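Local coordinates for PDZ domain protein (Parabacteroides distasonis, PDB 4L8N), which is of unknown function but carries PDZ domains and a DUF4136 domain and binds a magnesium ion, at residues A[72-81]-A[91-99]; A[306-314]-A[410-418]. All coordinates share one frame; numbering follows the deposited sequence.

Interaction 1 (A[72-81]-A[91-99])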
ATOM      1  N   ASN A  72     -40.991  -0.614  -0.814  1.00 96.05           N
ATOM      2  CA  ASN A  72     -41.894  -0.246   0.280  1.00 96.20           C
ATOM      3  C   ASN A  72     -43.245   0.220  -0.312  1.00101.97           C
ATOM      4  O   ASN A  72     -43.524   1.428  -0.309  1.00102.37           O
ATOM      5  CB  ASN A  72     -41.268   0.816   1.186  1.00 95.66           C
ATOM      6  CG  ASN A  72     -41.991   0.955   2.506  1.00119.31           C
ATOM      7  OD1 ASN A  72     -41.707   0.246   3.481  1.00114.87           O
ATOM      8  ND2 ASN A  72     -42.951   1.863   2.557  1.00109.27           N
ATOM      9  N   PRO A  73     -44.089  -0.702  -0.855  1.00 99.93           N
ATOM     10  CA  PRO A  73     -45.366  -0.261  -1.452  1.00102.76           C
ATOM     11  C   PRO A  73     -46.350   0.272  -0.417  1.00109.16           C
ATOM     12  O   PRO A  73     -46.231  -0.027   0.778  1.00105.79           O
ATOM     13  CB  PRO A  73     -45.910  -1.527  -2.132  1.00105.10           C
ATOM     14  CG  PRO A  73     -44.773  -2.496  -2.171  1.00107.06           C
ATOM     15  CD  PRO A  73     -43.942  -2.168  -0.965  1.00100.38           C
ATOM     16  N   ALA A  74     -47.312   1.091  -0.879  1.00111.45           N
ATOM     17  CA  ALA A  74     -48.329   1.672  -0.000  1.00113.76           C
ATOM     18  C   ALA A  74     -49.392   0.624   0.371  1.00121.36           C
ATOM     19  O   ALA A  74     -49.473   0.229   1.544  1.00119.46           O
ATOM     20  CB  ALA A  74     -48.968   2.888  -0.656  1.00116.98           C
ATOM     21  N   GLY A  75     -50.134   0.151  -0.638  1.00122.60           N
ATOM     22  CA  GLY A  75     -51.212  -0.829  -0.506  1.00125.18           C
ATOM     23  C   GLY A  75     -50.781  -2.201  -0.024  1.00129.49           C
ATOM     24  O   GLY A  75     -51.433  -2.785   0.851  1.00130.00           O
ATOM     25  N   ARG A  76     -49.679  -2.725  -0.604  1.00124.39           N
ATOM     26  CA  ARG A  76     -49.101  -4.030  -0.271  1.00121.79           C
ATOM     27  C   ARG A  76     -48.422  -3.964   1.098  1.00123.24           C
ATOM     28  O   ARG A  76     -48.019  -2.877   1.531  1.00123.20           O
ATOM     29  CB  ARG A  76     -48.098  -4.455  -1.367  1.00119.53           C
ATOM     30  CG  ARG A  76     -47.856  -5.956  -1.440  1.00125.91           C
ATOM     31  CD  ARG A  76     -47.076  -6.386  -2.668  1.00133.42           C
ATOM     32  NE  ARG A  76     -46.689  -7.796  -2.570  1.00142.22           N
ATOM     33  CZ  ARG A  76     -47.417  -8.820  -3.013  1.00159.89           C
ATOM     34  NH1 ARG A  76     -48.575  -8.606  -3.627  1.00151.54           N
ATOM     35  NH2 ARG A  76     -46.986 -10.065  -2.855  1.00144.01           N
ATOM     36  N   ASN A  77     -48.304  -5.118   1.784  1.00117.28           N
ATOM     37  CA  ASN A  77     -47.619  -5.200   3.081  1.00113.49           C
ATOM     38  C   ASN A  77     -46.458  -6.210   3.054  1.00113.20           C
ATOM     39  O   ASN A  77     -45.447  -5.995   3.734  1.00110.08           O
ATOM     40  CB  ASN A  77     -48.585  -5.531   4.204  1.00111.26           C
ATOM     41  CG  ASN A  77     -48.735  -4.401   5.191  1.00121.01           C
ATOM     42  OD1 ASN A  77     -48.427  -3.234   4.902  1.00113.84           O
ATOM     43  ND2 ASN A  77     -49.218  -4.720   6.377  1.00107.38           N
ATOM     44  N   ASP A  78     -46.617  -7.306   2.282  1.00108.32           N
ATOM     45  CA  ASP A  78     -45.616  -8.356   2.131  1.00105.20           C
ATOM     46  C   ASP A  78     -44.998  -8.240   0.747  1.00103.69           C
ATOM     47  O   ASP A  78     -45.733  -8.285  -0.242  1.00106.46           O
ATOM     48  CB  ASP A  78     -46.249  -9.748   2.369  1.00108.73           C
ATOM     49  CG  ASP A  78     -46.413 -10.157   3.837  1.00127.01           C
ATOM     50  OD1 ASP A  78     -46.279  -9.275   4.731  1.00127.30           O
ATOM     51  OD2 ASP A  78     -46.701 -11.351   4.095  1.00135.96           O
ATOM     52  N   VAL A  79     -43.663  -8.038   0.672  1.00 92.25           N
ATOM     53  CA  VAL A  79     -42.934  -7.879  -0.593  1.00 89.44           C
ATOM     54  C   VAL A  79     -42.312  -9.209  -1.005  1.00 89.35           C
ATOM     55  O   VAL A  79     -41.493  -9.768  -0.265  1.00 87.37           O
ATOM     56  CB  VAL A  79     -41.864  -6.749  -0.575  1.00 90.62           C
ATOM     57  CG1 VAL A  79     -41.525  -6.289  -1.991  1.00 90.58           C
ATOM     58  CG2 VAL A  79     -42.323  -5.563   0.260  1.00 90.72           C
ATOM     59  N   LEU A  80     -42.712  -9.711  -2.186  1.00 84.88           N
ATOM     60  CA  LEU A  80     -42.175 -10.934  -2.770  1.00 83.63           C
ATOM     61  C   LEU A  80     -40.894 -10.585  -3.547  1.00 86.50           C
ATOM     62  O   LEU A  80     -40.911  -9.747  -4.460  1.00 87.32           O
ATOM     63  CB  LEU A  80     -43.197 -11.660  -3.671  1.00 85.60           C
ATOM     64  CG  LEU A  80     -42.739 -13.015  -4.239  1.00 88.87           C
ATOM     65  CD1 LEU A  80     -42.420 -14.026  -3.126  1.00 86.99           C
ATOM     66  CD2 LEU A  80     -43.762 -13.581  -5.187  1.00 91.92           C
ATOM     67  N   LEU A  81     -39.782 -11.222  -3.162  1.00 79.13           N
ATOM     68  CA  LEU A  81     -38.486 -10.956  -3.761  1.00 75.66           C
ATOM     69  C   LEU A  81     -37.932 -12.162  -4.491  1.00 76.71           C
ATOM     70  O   LEU A  81     -38.057 -13.295  -4.031  1.00 76.30           O
ATOM     71  CB  LEU A  81     -37.523 -10.535  -2.641  1.00 72.94           C
ATOM     72  CG  LEU A  81     -37.120  -9.057  -2.525  1.00 76.40           C
ATOM     73  CD1 LEU A  81     -38.303  -8.108  -2.627  1.00 77.96           C
ATOM     74  CD2 LEU A  81     -36.368  -8.813  -1.231  1.00 75.53           C
ATOM     75  N   LYS A  91     -34.446 -17.785  -6.360  1.00 80.60           N
ATOM     76  CA  LYS A  91     -35.123 -18.106  -5.100  1.00 78.90           C
ATOM     77  C   LYS A  91     -36.251 -17.097  -4.835  1.00 81.11           C
ATOM     78  O   LYS A  91     -36.068 -15.891  -5.023  1.00 79.38           O
ATOM     79  CB  LYS A  91     -34.077 -18.090  -3.966  1.00 78.85           C
ATOM     80  CG  LYS A  91     -34.540 -18.228  -2.528  1.00 90.96           C
ATOM     81  CD  LYS A  91     -33.400 -17.697  -1.650  1.00100.05           C
ATOM     82  CE  LYS A  91     -33.289 -18.355  -0.296  1.00109.55           C
ATOM     83  NZ  LYS A  91     -31.891 -18.302   0.217  1.00110.53           N
ATOM     84  N   GLN A  92     -37.428 -17.598  -4.430  1.00 78.30           N
ATOM     85  CA  GLN A  92     -38.552 -16.734  -4.080  1.00 78.11           C
ATOM     86  C   GLN A  92     -38.545 -16.494  -2.578  1.00 79.06           C
ATOM     87  O   GLN A  92     -38.444 -17.449  -1.811  1.00 78.30           O
ATOM     88  CB  GLN A  92     -39.891 -17.320  -4.547  1.00 81.76           C
ATOM     89  CG  GLN A  92     -40.074 -17.341  -6.071  1.00 86.76           C
ATOM     90  CD  GLN A  92     -40.037 -15.967  -6.706  1.00 96.54           C
ATOM     91  OE1 GLN A  92     -38.997 -15.530  -7.217  1.00 90.17           O
ATOM     92  NE2 GLN A  92     -41.174 -15.272  -6.712  1.00 80.20           N
ATOM     93  N   VAL A  93     -38.571 -15.225  -2.153  1.00 74.35           N
ATOM     94  CA  VAL A  93     -38.572 -14.900  -0.725  1.00 73.51           C
ATOM     95  C   VAL A  93     -39.682 -13.875  -0.431  1.00 80.80           C
ATOM     96  O   VAL A  93     -39.636 -12.765  -0.977  1.00 82.15           O
ATOM     97  CB  VAL A  93     -37.198 -14.397  -0.181  1.00 74.63           C
ATOM     98  CG1 VAL A  93     -37.267 -14.167   1.326  1.00 73.91           C
ATOM     99  CG2 VAL A  93     -36.045 -15.343  -0.521  1.00 72.92           C
ATOM    100  N   LEU A  94     -40.660 -14.231   0.433  1.00 76.58           N
ATOM    101  CA  LEU A  94     -41.678 -13.274   0.828  1.00 77.29           C
ATOM    102  C   LEU A  94     -41.223 -12.554   2.108  1.00 80.23           C
ATOM    103  O   LEU A  94     -41.128 -13.174   3.183  1.00 79.04           O
ATOM    104  CB  LEU A  94     -43.047 -13.930   1.031  1.00 79.83           C
ATOM    105  CG  LEU A  94     -44.191 -12.955   1.341  1.00 86.33           C
ATOM    106  CD1 LEU A  94     -44.670 -12.244   0.078  1.00 88.47           C
ATOM    107  CD2 LEU A  94     -45.338 -13.668   1.994  1.00 91.59           C
ATOM    108  N   VAL A  95     -40.962 -11.241   1.995  1.00 75.14           N
ATOM    109  CA  VAL A  95     -40.492 -10.473   3.138  1.00 72.56           C
ATOM    110  C   VAL A  95     -41.647  -9.652   3.726  1.00 79.57           C
ATOM    111  O   VAL A  95     -42.202  -8.778   3.064  1.00 79.55           O
ATOM    112  CB  VAL A  95     -39.248  -9.608   2.779  1.00 73.34           C
ATOM    113  CG1 VAL A  95     -38.837  -8.688   3.925  1.00 71.80           C
ATOM    114  CG2 VAL A  95     -38.085 -10.490   2.373  1.00 71.43           C
ATOM    115  N   LYS A  96     -41.971  -9.927   5.001  1.00 78.46           N
ATOM    116  CA  LYS A  96     -42.987  -9.196   5.748  1.00 80.16           C
ATOM    117  C   LYS A  96     -42.373  -7.859   6.180  1.00 85.03           C
ATOM    118  O   LYS A  96     -41.150  -7.771   6.349  1.00 84.68           O
ATOM    119  CB  LYS A  96     -43.528 -10.028   6.938  1.00 83.23           C
ATOM    120  CG  LYS A  96     -44.139 -11.372   6.497  1.00102.67           C
ATOM    121  CD  LYS A  96     -45.065 -12.042   7.519  1.00113.91           C
ATOM    122  CE  LYS A  96     -45.843 -13.169   6.856  1.00127.60           C
ATOM    123  NZ  LYS A  96     -46.923 -13.720   7.723  1.00133.92           N
ATOM    124  N   LYS A  97     -43.194  -6.806   6.278  1.00 82.82           N
ATOM    125  CA  LYS A  97     -42.704  -5.479   6.650  1.00 82.34           C
ATOM    126  C   LYS A  97     -42.648  -5.323   8.155  1.00 85.17           C
ATOM    127  O   LYS A  97     -43.364  -6.015   8.893  1.00 85.27           O
ATOM    128  CB  LYS A  97     -43.578  -4.369   6.042  1.00 87.86           C
ATOM    129  CG  LYS A  97     -42.822  -3.422   5.115  1.00105.54           C
ATOM    130  CD  LYS A  97     -43.725  -2.319   4.557  1.00117.01           C
ATOM    131  CE  LYS A  97     -44.448  -2.668   3.277  1.00122.73           C
ATOM    132  NZ  LYS A  97     -45.354  -1.568   2.854  1.00128.23           N
ATOM    133  N   ASP A  98     -41.785  -4.409   8.610  1.00 79.64           N
ATOM    134  CA  ASP A  98     -41.664  -4.111  10.021  1.00 78.39           C
ATOM    135  C   ASP A  98     -42.168  -2.695  10.209  1.00 81.70           C
ATOM    136  O   ASP A  98     -41.573  -1.723   9.726  1.00 79.16           O
ATOM    137  CB  ASP A  98     -40.236  -4.347  10.537  1.00 78.42           C
ATOM    138  CG  ASP A  98     -39.777  -5.786  10.368  1.00 86.10           C
ATOM    139  OD1 ASP A  98     -40.519  -6.705  10.814  1.00 87.45           O
ATOM    140  OD2 ASP A  98     -38.690  -5.997   9.776  1.00 85.90           O
ATOM    141  N   CYS A  99     -43.342  -2.614  10.845  1.00 80.15           N
ATOM    142  CA  CYS A  99     -44.070  -1.379  11.029  1.00 81.38           C
ATOM    143  C   CYS A  99     -44.134  -0.985  12.482  1.00 83.31           C
ATOM    144  O   CYS A  99     -44.116  -1.841  13.362  1.00 82.72           O
ATOM    145  CB  CYS A  99     -45.464  -1.528  10.439  1.00 84.56           C
ATOM    146  SG  CYS A  99     -45.511  -2.456   8.882  1.00 89.75           S
TER
HETATM  147  O   HOH W   1     -47.748  -0.343   3.566  1.00 94.71           O
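Val79 pairs with Val95 and Leu81 with Val93 as antiparallel hydrogen-bonded pairs, the axes of strands 78-81 and 91-96 approaching to 4.5 Å, with 164° between their directions. Beyond the paired strands Lys97 reaches into the turn 73-76: its chain bends at chi3 (-88°) and brings NZ to Pro73 O at 2.7 Å, in the carbonyl plane, and, tilted from the plane of the second carbonyl, to Arg76 O at 3.3 Å; a water that also bonds Ala74 O is its third partner. Asn72 crosses the lysine chain, OD1 lying 3.4 Å from Lys97 CD. An alanine in place of this lysine is likely to leave the carbonyls of Pro73 and Arg76 without this shared donor and the turn freer to move. The two strands form a beta hairpin in the antiparallel sheet of the N-terminal PDZ domain. Val79, Leu81, Val93 and Val95 share one face, where Ala40, Ala43, Ile45 and Ile51 also pack. On the other, Leu94 crosses Asp78 at about a right angle, CD1 lying 3.7 Å from Asp78 CB, while Lys96 runs alongside the carboxylate, its NZ too far for a salt bridge. Leu80 CD2 meets Gln92 NE2, whereas Gln92 OE1 bonds Thr82.

Interaction 2 (A[306-314]-A[410-418])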
ATOM      1  N   THR A 306     -26.916  -4.909  23.655  1.00 50.36           N
ATOM      2  CA  THR A 306     -27.590  -5.863  24.512  1.00 50.76           C
ATOM      3  C   THR A 306     -28.504  -5.074  25.414  1.00 55.38           C
ATOM      4  O   THR A 306     -28.055  -4.147  26.063  1.00 55.20           O
ATOM      5  CB  THR A 306     -26.616  -6.751  25.297  1.00 59.92           C
ATOM      6  OG1 THR A 306     -25.755  -7.426  24.382  1.00 60.65           O
ATOM      7  CG2 THR A 306     -27.339  -7.787  26.167  1.00 55.24           C
ATOM      8  N   TYR A 307     -29.783  -5.434  25.458  1.00 52.67           N
ATOM      9  CA  TYR A 307     -30.738  -4.775  26.333  1.00 52.57           C
ATOM     10  C   TYR A 307     -31.791  -5.753  26.817  1.00 55.18           C
ATOM     11  O   TYR A 307     -31.981  -6.802  26.204  1.00 54.68           O
ATOM     12  CB  TYR A 307     -31.386  -3.555  25.642  1.00 54.97           C
ATOM     13  CG  TYR A 307     -32.249  -3.857  24.429  1.00 57.83           C
ATOM     14  CD1 TYR A 307     -31.688  -3.963  23.160  1.00 59.54           C
ATOM     15  CD2 TYR A 307     -33.637  -3.903  24.530  1.00 59.48           C
ATOM     16  CE1 TYR A 307     -32.474  -4.216  22.038  1.00 59.95           C
ATOM     17  CE2 TYR A 307     -34.438  -4.107  23.406  1.00 61.57           C
ATOM     18  CZ  TYR A 307     -33.850  -4.277  22.163  1.00 69.02           C
ATOM     19  OH  TYR A 307     -34.618  -4.489  21.042  1.00 73.61           O
ATOM     20  N   ASN A 308     -32.468  -5.410  27.932  1.00 52.35           N
ATOM     21  CA  ASN A 308     -33.617  -6.165  28.457  1.00 51.63           C
ATOM     22  C   ASN A 308     -34.820  -5.778  27.615  1.00 57.40           C
ATOM     23  O   ASN A 308     -35.178  -4.589  27.552  1.00 57.40           O
ATOM     24  CB  ASN A 308     -33.885  -5.877  29.946  1.00 45.66           C
ATOM     25  CG  ASN A 308     -33.147  -6.722  30.954  1.00 59.20           C
ATOM     26  OD1 ASN A 308     -32.653  -7.829  30.695  1.00 46.37           O
ATOM     27  ND2 ASN A 308     -33.118  -6.227  32.166  1.00 53.69           N
ATOM     28  N   TYR A 309     -35.402  -6.775  26.926  1.00 54.77           N
ATOM     29  CA  TYR A 309     -36.548  -6.614  26.058  1.00 55.71           C
ATOM     30  C   TYR A 309     -37.844  -7.103  26.721  1.00 61.95           C
ATOM     31  O   TYR A 309     -37.912  -8.246  27.186  1.00 62.41           O
ATOM     32  CB  TYR A 309     -36.294  -7.381  24.760  1.00 56.43           C
ATOM     33  CG  TYR A 309     -37.491  -7.456  23.836  1.00 58.15           C
ATOM     34  CD1 TYR A 309     -37.869  -6.362  23.064  1.00 61.08           C
ATOM     35  CD2 TYR A 309     -38.234  -8.629  23.717  1.00 58.10           C
ATOM     36  CE1 TYR A 309     -38.965  -6.425  22.209  1.00 61.91           C
ATOM     37  CE2 TYR A 309     -39.317  -8.710  22.850  1.00 59.85           C
ATOM     38  CZ  TYR A 309     -39.683  -7.602  22.101  1.00 66.17           C
ATOM     39  OH  TYR A 309     -40.742  -7.668  21.230  1.00 65.53           O
ATOM     40  N   THR A 310     -38.880  -6.241  26.715  1.00 59.30           N
ATOM     41  CA  THR A 310     -40.226  -6.535  27.221  1.00 59.73           C
ATOM     42  C   THR A 310     -41.241  -6.464  26.049  1.00 67.64           C
ATOM     43  O   THR A 310     -42.233  -7.181  26.049  1.00 70.70           O
ATOM     44  CB  THR A 310     -40.639  -5.598  28.362  1.00 60.92           C
ATOM     45  OG1 THR A 310     -40.929  -4.309  27.823  1.00 65.97           O
ATOM     46  CG2 THR A 310     -39.611  -5.512  29.490  1.00 53.96           C
ATOM     47  N   GLY A 311     -40.986  -5.599  25.076  1.00 62.59           N
ATOM     48  CA  GLY A 311     -41.851  -5.432  23.916  1.00 62.24           C
ATOM     49  C   GLY A 311     -42.693  -4.179  23.943  1.00 65.05           C
ATOM     50  O   GLY A 311     -43.493  -3.974  23.036  1.00 64.99           O
ATOM     51  N   ILE A 312     -42.530  -3.335  24.984  1.00 61.97           N
ATOM     52  CA  ILE A 312     -43.294  -2.092  25.161  1.00 62.77           C
ATOM     53  C   ILE A 312     -42.671  -0.973  24.319  1.00 66.30           C
ATOM     54  O   ILE A 312     -41.446  -0.800  24.297  1.00 63.98           O
ATOM     55  CB  ILE A 312     -43.398  -1.667  26.675  1.00 65.86           C
ATOM     56  CG1 ILE A 312     -44.096  -2.734  27.541  1.00 66.66           C
ATOM     57  CG2 ILE A 312     -44.089  -0.301  26.863  1.00 66.82           C
ATOM     58  CD1 ILE A 312     -43.668  -2.731  29.052  1.00 70.97           C
ATOM     59  N   SER A 313     -43.542  -0.212  23.642  1.00 64.34           N
ATOM     60  CA  SER A 313     -43.221   0.998  22.904  1.00 64.31           C
ATOM     61  C   SER A 313     -43.864   2.179  23.672  1.00 71.30           C
ATOM     62  O   SER A 313     -44.975   2.040  24.185  1.00 73.05           O
ATOM     63  CB  SER A 313     -43.694   0.887  21.465  1.00 67.47           C
ATOM     64  OG  SER A 313     -42.888  -0.061  20.782  1.00 71.66           O
ATOM     65  N   TYR A 314     -43.133   3.285  23.841  1.00 68.50           N
ATOM     66  CA  TYR A 314     -43.571   4.438  24.641  1.00 69.77           C
ATOM     67  C   TYR A 314     -43.873   5.643  23.746  1.00 79.41           C
ATOM     68  O   TYR A 314     -43.314   5.729  22.648  1.00 79.73           O
ATOM     69  CB  TYR A 314     -42.479   4.805  25.683  1.00 68.55           C
ATOM     70  CG  TYR A 314     -42.049   3.661  26.583  1.00 67.32           C
ATOM     71  CD1 TYR A 314     -41.013   2.810  26.216  1.00 66.14           C
ATOM     72  CD2 TYR A 314     -42.680   3.428  27.798  1.00 69.33           C
ATOM     73  CE1 TYR A 314     -40.629   1.742  27.026  1.00 65.31           C
ATOM     74  CE2 TYR A 314     -42.299   2.370  28.621  1.00 67.89           C
ATOM     75  CZ  TYR A 314     -41.262   1.537  28.240  1.00 70.42           C
ATOM     76  OH  TYR A 314     -40.866   0.500  29.055  1.00 66.33           O
ATOM     77  N   ALA A 410     -35.752   5.360  35.642  1.00 67.49           N
ATOM     78  CA  ALA A 410     -36.843   4.485  35.223  1.00 66.37           C
ATOM     79  C   ALA A 410     -36.460   3.568  34.057  1.00 68.85           C
ATOM     80  O   ALA A 410     -36.772   2.370  34.101  1.00 68.41           O
ATOM     81  CB  ALA A 410     -38.050   5.318  34.844  1.00 68.64           C
ATOM     82  N   PHE A 411     -35.729   4.105  33.052  1.00 63.41           N
ATOM     83  CA  PHE A 411     -35.340   3.331  31.887  1.00 60.62           C
ATOM     84  C   PHE A 411     -34.094   2.478  32.129  1.00 60.51           C
ATOM     85  O   PHE A 411     -33.761   1.657  31.273  1.00 60.04           O
ATOM     86  CB  PHE A 411     -35.158   4.240  30.673  1.00 63.17           C
ATOM     87  CG  PHE A 411     -36.439   4.875  30.167  1.00 66.92           C
ATOM     88  CD1 PHE A 411     -37.393   4.119  29.486  1.00 69.74           C
ATOM     89  CD2 PHE A 411     -36.674   6.236  30.337  1.00 71.26           C
ATOM     90  CE1 PHE A 411     -38.569   4.707  29.016  1.00 71.65           C
ATOM     91  CE2 PHE A 411     -37.847   6.829  29.842  1.00 74.71           C
ATOM     92  CZ  PHE A 411     -38.783   6.058  29.186  1.00 72.32           C
ATOM     93  N   SER A 412     -33.463   2.575  33.301  1.00 55.74           N
ATOM     94  CA  SER A 412     -32.268   1.757  33.612  1.00 54.24           C
ATOM     95  C   SER A 412     -32.581   0.231  33.622  1.00 57.01           C
ATOM     96  O   SER A 412     -31.651  -0.567  33.610  1.00 57.16           O
ATOM     97  CB  SER A 412     -31.625   2.177  34.939  1.00 54.31           C
ATOM     98  OG  SER A 412     -32.437   1.811  36.045  1.00 54.57           O
ATOM     99  N   TYR A 413     -33.872  -0.155  33.620  1.00 53.34           N
ATOM    100  CA  TYR A 413     -34.357  -1.542  33.572  1.00 52.55           C
ATOM    101  C   TYR A 413     -33.828  -2.237  32.295  1.00 57.29           C
ATOM    102  O   TYR A 413     -33.630  -3.451  32.281  1.00 57.43           O
ATOM    103  CB  TYR A 413     -35.910  -1.589  33.642  1.00 54.24           C
ATOM    104  CG  TYR A 413     -36.635  -1.357  32.324  1.00 55.64           C
ATOM    105  CD1 TYR A 413     -36.917  -2.417  31.462  1.00 56.48           C
ATOM    106  CD2 TYR A 413     -37.054  -0.081  31.948  1.00 57.12           C
ATOM    107  CE1 TYR A 413     -37.560  -2.207  30.240  1.00 56.71           C
ATOM    108  CE2 TYR A 413     -37.697   0.141  30.729  1.00 58.08           C
ATOM    109  CZ  TYR A 413     -37.956  -0.927  29.882  1.00 61.61           C
ATOM    110  OH  TYR A 413     -38.614  -0.723  28.697  1.00 58.71           O
ATOM    111  N   LEU A 414     -33.594  -1.447  31.234  1.00 52.95           N
ATOM    112  CA  LEU A 414     -33.040  -1.912  29.972  1.00 51.74           C
ATOM    113  C   LEU A 414     -31.694  -2.575  30.181  1.00 53.72           C
ATOM    114  O   LEU A 414     -31.318  -3.435  29.374  1.00 52.45           O
ATOM    115  CB  LEU A 414     -32.897  -0.740  28.985  1.00 52.04           C
ATOM    116  CG  LEU A 414     -34.222  -0.156  28.459  1.00 57.08           C
ATOM    117  CD1 LEU A 414     -34.012   1.234  27.928  1.00 58.29           C
ATOM    118  CD2 LEU A 414     -34.883  -1.065  27.428  1.00 53.62           C
ATOM    119  N   TYR A 415     -30.978  -2.207  31.285  1.00 48.74           N
ATOM    120  CA  TYR A 415     -29.661  -2.768  31.589  1.00 47.08           C
ATOM    121  C   TYR A 415     -29.638  -3.473  32.958  1.00 50.81           C
ATOM    122  O   TYR A 415     -28.579  -3.617  33.554  1.00 49.11           O
ATOM    123  CB  TYR A 415     -28.581  -1.670  31.485  1.00 47.93           C
ATOM    124  CG  TYR A 415     -28.377  -1.174  30.067  1.00 49.31           C
ATOM    125  CD1 TYR A 415     -27.862  -2.012  29.080  1.00 50.78           C
ATOM    126  CD2 TYR A 415     -28.793   0.104  29.685  1.00 49.68           C
ATOM    127  CE1 TYR A 415     -27.696  -1.569  27.766  1.00 49.47           C
ATOM    128  CE2 TYR A 415     -28.645   0.553  28.369  1.00 49.22           C
ATOM    129  CZ  TYR A 415     -28.071  -0.281  27.421  1.00 55.16           C
ATOM    130  OH  TYR A 415     -27.871   0.142  26.131  1.00 56.79           O
ATOM    131  N   TYR A 416     -30.786  -4.011  33.400  1.00 51.29           N
ATOM    132  CA  TYR A 416     -30.905  -4.690  34.692  1.00 52.72           C
ATOM    133  C   TYR A 416     -30.175  -6.033  34.782  1.00 58.42           C
ATOM    134  O   TYR A 416     -30.074  -6.583  35.884  1.00 60.81           O
ATOM    135  CB  TYR A 416     -32.366  -4.863  35.084  1.00 54.95           C
ATOM    136  CG  TYR A 416     -32.742  -3.889  36.164  1.00 59.23           C
ATOM    137  CD1 TYR A 416     -32.283  -2.569  36.130  1.00 61.91           C
ATOM    138  CD2 TYR A 416     -33.471  -4.298  37.275  1.00 61.75           C
ATOM    139  CE1 TYR A 416     -32.569  -1.675  37.159  1.00 65.44           C
ATOM    140  CE2 TYR A 416     -33.730  -3.422  38.333  1.00 64.42           C
ATOM    141  CZ  TYR A 416     -33.311  -2.100  38.251  1.00 76.24           C
ATOM    142  OH  TYR A 416     -33.616  -1.214  39.252  1.00 84.00           O
ATOM    143  N   PHE A 417     -29.631  -6.526  33.667  1.00 52.49           N
ATOM    144  CA  PHE A 417     -28.881  -7.769  33.626  1.00 52.52           C
ATOM    145  C   PHE A 417     -27.396  -7.508  34.045  1.00 58.59           C
ATOM    146  O   PHE A 417     -26.635  -8.462  34.264  1.00 59.97           O
ATOM    147  CB  PHE A 417     -28.975  -8.396  32.203  1.00 53.77           C
ATOM    148  CG  PHE A 417     -28.436  -7.500  31.104  1.00 54.66           C
ATOM    149  CD1 PHE A 417     -27.068  -7.432  30.844  1.00 56.69           C
ATOM    150  CD2 PHE A 417     -29.289  -6.683  30.369  1.00 55.92           C
ATOM    151  CE1 PHE A 417     -26.566  -6.539  29.895  1.00 57.41           C
ATOM    152  CE2 PHE A 417     -28.785  -5.809  29.400  1.00 57.95           C
ATOM    153  CZ  PHE A 417     -27.432  -5.743  29.169  1.00 55.91           C
ATOM    154  N   ALA A 418     -26.988  -6.224  34.124  1.00 53.13           N
ATOM    155  CA  ALA A 418     -25.619  -5.806  34.447  1.00 51.41           C
ATOM    156  C   ALA A 418     -25.472  -5.516  35.946  1.00 55.27           C
ATOM    157  O   ALA A 418     -26.326  -4.823  36.501  1.00 55.02           O
ATOM    158  CB  ALA A 418     -25.248  -4.582  33.621  1.00 51.42           C
TER
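The ring of Tyr314 is enclosed by Phe411 and Ile312: CE1 of Phe411 stands over the centre of one face, Ile312 CG2 covers the opposite face toward the rim, and Tyr413 OH lies at the edge in the ring plane. The Phe411 pair is a T-shaped stack, with planes at 89° and centroids 5.5 Å apart. Tyr413 approaches Tyr314 from the opposite direction, and Tyr314 OH donates to Tyr413 OH at 2.6 Å. With CG between its backbone N and carbonyl carbon (chi1 82°), Tyr413 can also set CE1 near Thr310 CG2, while Leu414 CG lies over one face of its ring, toward the rim. Phe417 presents an edge to Asn308, the amide and ring planes 76° apart, and its CZ meets Thr306 CG2 at 3.6 Å. Leu414 CD2 touches the side chain of Tyr307 and approaches Asn308 O.

Asn308 carries the polar link. Its N bonds Leu414 O at 2.7 Å, and its ND2 reaches Tyr413 O at 2.8 Å, almost in line with the carbonyl. The arrangement fastens the 3-10 turn 412-414, in the loop between helix 395-402 and strand 429-435, against the end of strand 298-309 and against Tyr314 of strand 312-315. Helix 107-113 joins the same core through Leu110, which touches both Tyr314 and Leu414.

Tyr413 O accepts from Asn308 ND2 and from Tyr416 N, and the same ND2 also bonds Asn427, which should limit rotation of the buried amide. Glu107 OE2 is hydrogen-bonded to both Tyr413 OH and Thr310 OG1; a negative charge there would probably polarise the two tyrosine hydroxyls and favour the order in which Tyr314 OH donates to Tyr413 OH.

From the N terminus, interaction 1 comes first: 72-81 and 91-99 lie on consecutive strands, 78-84 and 91-101, of the PDZ sheet, and their pairing closes a hairpin with nine residues between the segments, three of them still strand. The chain then passes through the DUF4136 region before 306-314 opens interaction 2, which closes at 410-418, after 95 intervening residues that include helices 354-367 and 395-402. The two contacts follow in series, neither nested nor crossed. The centres of interactions 1 and 2 lie about 30 Å apart, their nearest atoms about 8 Å. One is local to the N-terminal PDZ domain; the other ties a late loop to strand 298-309 of the mixed sheet and to strand 312-315.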